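Local coordinates for methyl transferase from Methanosarcina acetivorans (PDB 6MRO), which probably transfers methyl groups from S-adenosylmethionine to an as yet unassigned acceptor, and binds S-adenosylhomocysteine and calcium ions, at residues L165-I175 with Q186-K194. The protein carries 1 engineered substitution. Residues are numbered along the deposited sequence; the frame is centred on the assembly and turned at random.
Sequences LFNIIYIKDVI and QAYLLSATK
With CG set between its own backbone N and carbonyl carbon (chi1 61°), the ring of Tyr170 folds across the neighbouring strand and lies flat over Ser191, whose CB sits 3.5 Å from the ring centroid and 15° off the normal, a CH-pi contact. Lys172 CD covers the opposite face toward the rim, Leu189 O lies at the ring edge, and the hydroxyl is hydrogen-bonded to Glu30. Replacing Tyr170 with an alanine would probably uncover Ser191 CB and leave Glu30 without this hydroxyl partner. On the other side of the sheet, Ile171 CG2, anti to the backbone N, rests over the Tyr188 ring at 4.1 Å from its centroid, while Leu190 CD1 reaches Ile168 CG2 at 3.7 Å; helix 155-162 packs against Ile171, Tyr188 and Leu190. The backbones form an antiparallel hairpin with a classic beta bulge: Ser191 O accepts Ile169 N at 2.7 Å and, weakly, Tyr170 N at 3.4 Å, and the register shifts by one. Toward the hairpin turn, Val174 N meets Ala187 O at 2.9 Å but 48° out of the carbonyl plane. One water donates to that same oxygen and to Asp173 OD2, which also forms a salt bridge with Lys142. Strand 167-177 is outermost; strand 184-193 lies between it and strand 132-139 and runs antiparallel to both, as the seventh strand does in the 3-2-1-4-5-7-6 sheet of class I methyltransferases. Apolar contacts on both sheet faces thus reinforce the backbone bonds, while the polar groups of Tyr170 and Asp173 tie this edge to Glu30 and Lys142.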
# COMPACT_ATOMS: atom_id res chain seq x y z
N LEU A 165 2.23 6.56 -16.33
CA LEU A 165 3.52 6.81 -15.70
C LEU A 165 4.31 5.55 -15.38
O LEU A 165 5.49 5.65 -15.06
CB LEU A 165 3.33 7.63 -14.42
CG LEU A 165 2.72 9.02 -14.57
CD1 LEU A 165 2.41 9.60 -13.20
CD2 LEU A 165 3.65 9.95 -15.33
N PHE A 166 3.70 4.36 -15.46
CA PHE A 166 4.35 3.13 -15.04
C PHE A 166 4.31 2.09 -16.14
O PHE A 166 3.41 2.09 -17.00
CB PHE A 166 3.71 2.54 -13.79
CG PHE A 166 3.79 3.42 -12.58
CD1 PHE A 166 2.85 4.42 -12.37
CD2 PHE A 166 4.83 3.28 -11.67
CE1 PHE A 166 2.94 5.25 -11.27
CE2 PHE A 166 4.91 4.11 -10.57
CZ PHE A 166 3.96 5.08 -10.36
N ASN A 167 5.27 1.18 -16.10
CA ASN A 167 5.22 -0.02 -16.92
C ASN A 167 4.59 -1.13 -16.08
O ASN A 167 5.07 -1.45 -14.99
CB ASN A 167 6.61 -0.41 -17.41
CG ASN A 167 7.20 0.62 -18.35
OD1 ASN A 167 6.52 1.13 -19.24
ND2 ASN A 167 8.46 0.94 -18.14
N ILE A 168 3.49 -1.66 -16.57
CA ILE A 168 2.74 -2.66 -15.83
C ILE A 168 3.37 -4.02 -16.13
O ILE A 168 3.52 -4.39 -17.30
CB ILE A 168 1.26 -2.62 -16.20
CG1 ILE A 168 0.69 -1.26 -15.77
CG2 ILE A 168 0.50 -3.75 -15.51
CD1 ILE A 168 -0.74 -1.04 -16.17
N ILE A 169 3.78 -4.72 -15.08
CA ILE A 169 4.37 -6.04 -15.26
C ILE A 169 3.29 -7.11 -15.26
O ILE A 169 3.21 -7.93 -16.18
CB ILE A 169 5.44 -6.30 -14.18
CG1 ILE A 169 6.46 -5.15 -14.13
CG2 ILE A 169 6.14 -7.64 -14.43
CD1 ILE A 169 7.24 -4.95 -15.41
N TYR A 170 2.42 -7.08 -14.25
CA TYR A 170 1.27 -7.96 -14.20
C TYR A 170 0.20 -7.36 -13.31
O TYR A 170 0.47 -6.48 -12.48
CB TYR A 170 1.65 -9.36 -13.71
CG TYR A 170 2.25 -9.46 -12.31
CD1 TYR A 170 1.46 -9.26 -11.16
CD2 TYR A 170 3.57 -9.83 -12.13
CE1 TYR A 170 2.01 -9.39 -9.89
CE2 TYR A 170 4.13 -9.95 -10.87
CZ TYR A 170 3.35 -9.73 -9.76
OH TYR A 170 3.90 -9.86 -8.51
N ILE A 171 -1.03 -7.82 -13.51
CA ILE A 171 -2.12 -7.68 -12.55
C ILE A 171 -2.62 -9.09 -12.28
O ILE A 171 -3.22 -9.72 -13.17
CB ILE A 171 -3.24 -6.77 -13.07
CG1 ILE A 171 -2.68 -5.42 -13.52
CG2 ILE A 171 -4.32 -6.59 -12.01
CD1 ILE A 171 -3.65 -4.57 -14.33
N LYS A 172 -2.38 -9.59 -11.07
CA LYS A 172 -2.63 -10.98 -10.70
C LYS A 172 -3.82 -11.09 -9.77
O LYS A 172 -4.00 -10.26 -8.87
CB LYS A 172 -1.40 -11.59 -10.01
CG LYS A 172 -0.42 -12.26 -10.95
CD LYS A 172 0.80 -12.79 -10.21
CE LYS A 172 1.79 -13.37 -11.21
NZ LYS A 172 3.16 -13.54 -10.67
N ASP A 173 -4.62 -12.13 -9.96
CA ASP A 173 -5.64 -12.48 -8.98
C ASP A 173 -4.96 -12.97 -7.71
O ASP A 173 -4.10 -13.86 -7.74
CB ASP A 173 -6.57 -13.57 -9.51
CG ASP A 173 -7.48 -13.07 -10.62
OD1 ASP A 173 -7.28 -13.47 -11.78
OD2 ASP A 173 -8.40 -12.28 -10.32
N VAL A 174 -5.32 -12.37 -6.58
CA VAL A 174 -4.83 -12.81 -5.28
C VAL A 174 -5.97 -12.77 -4.27
O VAL A 174 -7.14 -12.60 -4.63
CB VAL A 174 -3.64 -11.96 -4.81
CG1 VAL A 174 -2.43 -12.11 -5.75
CG2 VAL A 174 -4.05 -10.49 -4.68
N ILE A 175 -5.64 -12.95 -3.01
CA ILE A 175 -6.59 -12.91 -1.91
C ILE A 175 -6.23 -11.74 -1.01
O ILE A 175 -5.04 -11.41 -0.86
CB ILE A 175 -6.58 -14.24 -1.14
CG1 ILE A 175 -7.31 -15.32 -1.94
CG2 ILE A 175 -7.23 -14.08 0.23
CD1 ILE A 175 -8.66 -14.89 -2.41
N GLN A 186 -11.66 -11.55 -2.92
CA GLN A 186 -10.95 -11.58 -4.20
C GLN A 186 -10.28 -10.24 -4.47
O GLN A 186 -10.88 -9.18 -4.27
CB GLN A 186 -11.91 -11.92 -5.35
CG GLN A 186 -12.31 -13.38 -5.41
CD GLN A 186 -13.12 -13.69 -6.64
OE1 GLN A 186 -13.62 -12.77 -7.30
NE2 GLN A 186 -13.25 -14.97 -6.97
N ALA A 187 -9.05 -10.30 -4.93
CA ALA A 187 -8.22 -9.10 -4.98
C ALA A 187 -7.33 -9.14 -6.22
O ALA A 187 -7.18 -10.18 -6.87
CB ALA A 187 -7.37 -8.98 -3.70
N TYR A 188 -6.76 -7.98 -6.54
CA TYR A 188 -5.74 -7.83 -7.57
C TYR A 188 -4.43 -7.38 -6.95
O TYR A 188 -4.41 -6.54 -6.04
CB TYR A 188 -6.15 -6.79 -8.62
CG TYR A 188 -7.09 -7.32 -9.67
CD1 TYR A 188 -6.95 -8.60 -10.18
CD2 TYR A 188 -8.14 -6.53 -10.15
CE1 TYR A 188 -7.80 -9.08 -11.15
CE2 TYR A 188 -9.00 -7.00 -11.12
CZ TYR A 188 -8.83 -8.28 -11.61
OH TYR A 188 -9.70 -8.76 -12.57
N LEU A 189 -3.32 -7.92 -7.46
CA LEU A 189 -1.99 -7.43 -7.12
C LEU A 189 -1.34 -6.90 -8.39
O LEU A 189 -1.12 -7.65 -9.35
CB LEU A 189 -1.13 -8.52 -6.50
CG LEU A 189 0.29 -8.05 -6.13
CD1 LEU A 189 0.25 -7.17 -4.89
CD2 LEU A 189 1.22 -9.23 -5.94
N LEU A 190 -1.07 -5.60 -8.39
CA LEU A 190 -0.35 -4.96 -9.48
C LEU A 190 1.13 -4.93 -9.16
O LEU A 190 1.54 -4.50 -8.07
CB LEU A 190 -0.88 -3.54 -9.69
CG LEU A 190 0.04 -2.57 -10.44
CD1 LEU A 190 0.10 -2.95 -11.92
CD2 LEU A 190 -0.49 -1.15 -10.25
N SER A 191 1.94 -5.36 -10.12
CA SER A 191 3.38 -5.13 -10.12
C SER A 191 3.68 -4.15 -11.24
O SER A 191 3.37 -4.42 -12.41
CB SER A 191 4.15 -6.43 -10.31
OG SER A 191 5.54 -6.18 -10.49
N ALA A 192 4.26 -3.01 -10.89
CA ALA A 192 4.57 -1.99 -11.87
C ALA A 192 5.97 -1.46 -11.62
O ALA A 192 6.52 -1.62 -10.52
CB ALA A 192 3.53 -0.86 -11.83
N THR A 193 6.57 -0.85 -12.64
CA THR A 193 7.91 -0.27 -12.52
C THR A 193 7.92 1.15 -13.07
O THR A 193 7.19 1.48 -14.01
CB THR A 193 8.98 -1.11 -13.25
OG1 THR A 193 8.89 -0.91 -14.66
CG2 THR A 193 8.82 -2.59 -12.93
N LYS A 194 8.78 1.98 -12.49
CA LYS A 194 8.85 3.38 -12.88
C LYS A 194 9.35 3.56 -14.31
O LYS A 194 10.43 3.11 -14.66
CB LYS A 194 9.75 4.16 -11.92
CG LYS A 194 10.02 5.59 -12.34
CD LYS A 194 10.55 6.43 -11.18
CE LYS A 194 10.69 7.88 -11.60
NZ LYS A 194 10.99 8.78 -10.45
OXT LYS A 194 8.67 4.15 -15.16
O HOH W 1 -9.34 -11.34 -8.06